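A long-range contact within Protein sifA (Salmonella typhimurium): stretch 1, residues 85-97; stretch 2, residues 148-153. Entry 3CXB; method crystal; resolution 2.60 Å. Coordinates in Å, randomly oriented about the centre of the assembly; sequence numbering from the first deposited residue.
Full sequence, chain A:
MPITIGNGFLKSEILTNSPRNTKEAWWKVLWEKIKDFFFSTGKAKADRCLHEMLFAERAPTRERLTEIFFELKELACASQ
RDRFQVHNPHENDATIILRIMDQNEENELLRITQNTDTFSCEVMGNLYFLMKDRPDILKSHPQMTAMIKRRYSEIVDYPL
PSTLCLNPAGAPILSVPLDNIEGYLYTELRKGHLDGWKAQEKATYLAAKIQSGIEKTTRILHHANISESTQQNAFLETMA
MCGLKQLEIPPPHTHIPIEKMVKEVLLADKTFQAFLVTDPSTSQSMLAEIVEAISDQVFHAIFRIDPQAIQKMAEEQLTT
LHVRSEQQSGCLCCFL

Stretch 1 85-97: QVHNPHENDATII
Stretch 2, residues 148-153: IKRRYS

The one direct hydrogen bond between the two stretches is made by Asn 88, whose ND2 donates to the carbonyl O of Arg 150 at 3.1 Å with a nearly straight N-H...O angle of 161°. The same ND2 also donates to Thr 95 O at 2.9 Å, so a single amide closes its own loop while gripping the neighbouring strand. Its chi1 of -55° (m) and chi2 of 75° place the amide between these carbonyls. Asn 88 OD1 accepts from a water at 2.6 Å; that water accepts in turn from Tyr 152 N at 2.7 Å, bridging side chain and backbone. An asparagine suits this position because it offers donor and acceptor at once.

Charge reinforces the contact around Arg 151, trans at chi2 between two p torsions (chi1 63°, chi2 -179°, chi3 73°), with chi4 at -111°. Asp 93 OD1 lies over one face of its guanidinium, 3.3 Å from Arg 151 NH1, and Glu 91 OE2 forms a long salt bridge to Arg 151 NH2 at 3.7 Å. Both oxygens lie well out of the guanidinium plane, so these pairings are electrostatic, with no N-H directed at either carboxylate. Glu 91 is exposed and poorly ordered. Asp 93 (chi1 -159°, t) points toward the second stretch, and its OD2 approaches Lys 149 CB at 3.2 Å.

The scaffold of stretch 1 is a hairpin. Strand residues 85-87 and 96-97 pair through His 87 N to Ile 97 O (3.1 Å) and Ile 97 N to His 87 O (3.0 Å). Between them, Asn 92 N bonds to Pro 89 O (2.6 Å), and a type I turn from Asn 92 to Thr 95 is closed by Thr 95 N to Asn 92 O (2.8 Å); Asp 93 and Ala 94 occupy its centre at phi/psi -45/-33 and -58/-24. Stretch 2 is a strand throughout, with phi/psi -86/166 at Lys 149, -134/149 at Arg 151 and -52/134 at Tyr 152. The CA register is Val 86 with Tyr 152 (6.5 Å), Asn 88 with Arg 151 (6.5 Å) and Ala 94 with Lys 149 (5.9 Å), numbers falling along stretch 2 as they rise along stretch 1.

Packing completes the contact, which buries 547 Å² in total. Lys 149, m at chi1 and t thereafter, runs its aliphatic chain past the turn: CD lies 3.4 Å from Ala 94 CA, and NZ is 3.6 Å from Ala 94 CB. Although its CA-to-CB bond points away overall, the alanine still offers CA and CB as an apolar surface to the lysine chain. Buried Ile 96 (t, t) brings CD1 to 3.6 Å from Arg 150 O and 4.1 Å from Arg 151 CA, packing against the strand backbone. Val 86 CG2 meets Tyr 152 CB at 3.4 Å, an apolar contact at the base of the tyrosine side chain (chi1 178°, t; chi2 78°).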

# COMPACT_ATOMS: atom_id res chain seq x y z
N GLN A 85 14.62 9.82 6.31
CA GLN A 85 13.63 10.89 6.25
C GLN A 85 12.80 10.91 4.97
O GLN A 85 13.30 10.58 3.89
CB GLN A 85 14.36 12.23 6.43
CG GLN A 85 15.48 12.15 7.48
CD GLN A 85 16.52 13.26 7.33
OE1 GLN A 85 17.05 13.49 6.25
NE2 GLN A 85 16.81 13.93 8.43
N VAL A 86 11.53 11.30 5.09
CA VAL A 86 10.62 11.39 3.96
C VAL A 86 9.84 12.71 4.05
O VAL A 86 9.38 13.09 5.12
CB VAL A 86 9.62 10.16 3.91
CG1 VAL A 86 9.55 9.47 5.24
CG2 VAL A 86 8.24 10.61 3.51
N HIS A 87 9.70 13.41 2.92
CA HIS A 87 8.99 14.69 2.90
C HIS A 87 8.57 15.04 1.48
O HIS A 87 9.09 14.46 0.52
CB HIS A 87 9.93 15.78 3.38
CG HIS A 87 11.04 16.07 2.42
ND1 HIS A 87 10.92 16.99 1.40
CD2 HIS A 87 12.26 15.49 2.27
CE1 HIS A 87 12.02 16.96 0.66
NE2 HIS A 87 12.84 16.06 1.17
N ASN A 88 7.65 16.00 1.35
CA ASN A 88 7.20 16.48 0.05
C ASN A 88 7.90 17.81 -0.17
O ASN A 88 7.70 18.75 0.59
CB ASN A 88 5.70 16.73 0.04
CG ASN A 88 4.93 15.53 0.47
OD1 ASN A 88 4.89 15.20 1.66
ND2 ASN A 88 4.33 14.83 -0.49
N PRO A 89 8.73 17.91 -1.22
CA PRO A 89 9.43 19.17 -1.45
C PRO A 89 8.49 20.37 -1.38
O PRO A 89 7.49 20.42 -2.09
CB PRO A 89 10.05 18.98 -2.83
CG PRO A 89 9.08 18.06 -3.51
CD PRO A 89 8.80 17.05 -2.42
N HIS A 90 8.82 21.32 -0.51
CA HIS A 90 8.03 22.53 -0.34
C HIS A 90 6.55 22.18 -0.30
O HIS A 90 5.72 22.84 -0.93
CB HIS A 90 8.32 23.51 -1.48
CG HIS A 90 9.77 23.91 -1.59
ND1 HIS A 90 10.78 22.99 -1.76
CD2 HIS A 90 10.36 25.13 -1.53
CE1 HIS A 90 11.94 23.63 -1.82
NE2 HIS A 90 11.71 24.92 -1.68
N GLU A 91 6.24 21.11 0.43
CA GLU A 91 4.87 20.62 0.58
C GLU A 91 4.15 20.44 -0.74
O GLU A 91 2.92 20.55 -0.82
CB GLU A 91 4.08 21.55 1.50
CG GLU A 91 4.60 21.58 2.93
CD GLU A 91 3.52 21.35 3.96
OE1 GLU A 91 3.82 21.41 5.17
OE2 GLU A 91 2.35 21.11 3.57
N ASN A 92 4.92 20.15 -1.79
CA ASN A 92 4.37 19.92 -3.12
C ASN A 92 3.85 18.49 -3.18
O ASN A 92 4.56 17.55 -3.55
CB ASN A 92 5.45 20.12 -4.19
CG ASN A 92 4.91 19.95 -5.60
OD1 ASN A 92 5.67 19.96 -6.58
ND2 ASN A 92 3.59 19.81 -5.72
N ASP A 93 2.59 18.33 -2.81
CA ASP A 93 1.91 17.05 -2.78
C ASP A 93 2.13 16.17 -4.03
O ASP A 93 2.16 14.94 -3.94
CB ASP A 93 0.43 17.31 -2.58
CG ASP A 93 -0.29 16.13 -2.05
OD1 ASP A 93 0.27 15.46 -1.16
OD2 ASP A 93 -1.41 15.87 -2.51
N ALA A 94 2.28 16.81 -5.19
CA ALA A 94 2.47 16.08 -6.43
C ALA A 94 3.70 15.17 -6.38
O ALA A 94 3.78 14.19 -7.12
CB ALA A 94 2.60 17.05 -7.60
N THR A 95 4.64 15.49 -5.51
CA THR A 95 5.85 14.71 -5.41
C THR A 95 6.20 14.34 -3.96
O THR A 95 5.77 15.01 -3.01
CB THR A 95 7.02 15.48 -6.08
OG1 THR A 95 8.28 15.01 -5.57
CG2 THR A 95 6.89 16.96 -5.81
N ILE A 96 6.95 13.25 -3.79
CA ILE A 96 7.40 12.82 -2.47
C ILE A 96 8.78 12.17 -2.59
O ILE A 96 9.08 11.50 -3.58
CB ILE A 96 6.39 11.86 -1.79
CG1 ILE A 96 6.92 11.47 -0.41
CG2 ILE A 96 6.14 10.67 -2.65
CD1 ILE A 96 5.88 10.89 0.50
N ILE A 97 9.62 12.40 -1.59
CA ILE A 97 10.98 11.88 -1.59
C ILE A 97 11.29 11.10 -0.32
O ILE A 97 10.82 11.46 0.75
CB ILE A 97 11.97 13.04 -1.68
CG1 ILE A 97 11.54 13.98 -2.79
CG2 ILE A 97 13.36 12.52 -1.91
CD1 ILE A 97 12.40 15.20 -2.91
N ILE A 148 -3.48 9.20 -6.91
CA ILE A 148 -3.52 9.46 -5.49
C ILE A 148 -2.16 9.95 -5.05
O ILE A 148 -1.18 9.21 -5.14
CB ILE A 148 -3.83 8.19 -4.67
CG1 ILE A 148 -5.22 7.66 -5.00
CG2 ILE A 148 -3.77 8.50 -3.18
CD1 ILE A 148 -5.54 6.38 -4.26
N LYS A 149 -2.11 11.20 -4.59
CA LYS A 149 -0.87 11.76 -4.08
C LYS A 149 -0.78 11.37 -2.62
O LYS A 149 -1.76 10.89 -2.04
CB LYS A 149 -0.87 13.28 -4.25
CG LYS A 149 -0.77 13.70 -5.71
CD LYS A 149 -0.81 15.21 -5.90
CE LYS A 149 -0.86 15.57 -7.39
NZ LYS A 149 -1.02 17.04 -7.63
N ARG A 150 0.39 11.53 -2.01
CA ARG A 150 0.51 11.13 -0.62
C ARG A 150 1.67 11.79 0.12
O ARG A 150 2.66 12.17 -0.48
CB ARG A 150 0.65 9.62 -0.55
CG ARG A 150 1.92 9.09 -1.20
CD ARG A 150 1.84 7.59 -1.49
NE ARG A 150 1.41 7.30 -2.86
CZ ARG A 150 0.49 6.38 -3.17
NH1 ARG A 150 0.16 6.17 -4.44
NH2 ARG A 150 -0.10 5.68 -2.21
N ARG A 151 1.51 11.91 1.44
CA ARG A 151 2.53 12.52 2.30
C ARG A 151 2.72 11.64 3.54
O ARG A 151 1.80 10.97 3.98
CB ARG A 151 2.11 13.94 2.70
CG ARG A 151 0.83 14.01 3.52
CD ARG A 151 0.45 15.46 3.87
NE ARG A 151 -0.09 16.20 2.73
CZ ARG A 151 0.54 17.20 2.11
NH1 ARG A 151 -0.04 17.80 1.08
NH2 ARG A 151 1.73 17.60 2.53
N TYR A 152 3.94 11.63 4.08
CA TYR A 152 4.27 10.81 5.24
C TYR A 152 3.34 10.97 6.43
O TYR A 152 3.01 12.08 6.82
CB TYR A 152 5.69 11.12 5.68
CG TYR A 152 6.13 10.37 6.91
CD1 TYR A 152 6.51 9.03 6.82
CD2 TYR A 152 6.18 10.99 8.14
CE1 TYR A 152 6.94 8.33 7.94
CE2 TYR A 152 6.59 10.29 9.27
CZ TYR A 152 6.98 8.96 9.16
OH TYR A 152 7.41 8.28 10.27
N SER A 153 2.92 9.85 7.02
CA SER A 153 2.05 9.87 8.19
C SER A 153 2.73 9.05 9.27
O SER A 153 2.78 7.83 9.18
CB SER A 153 0.70 9.25 7.84
OG SER A 153 -0.13 9.18 8.98
O HOH W 1 5.36 13.88 3.85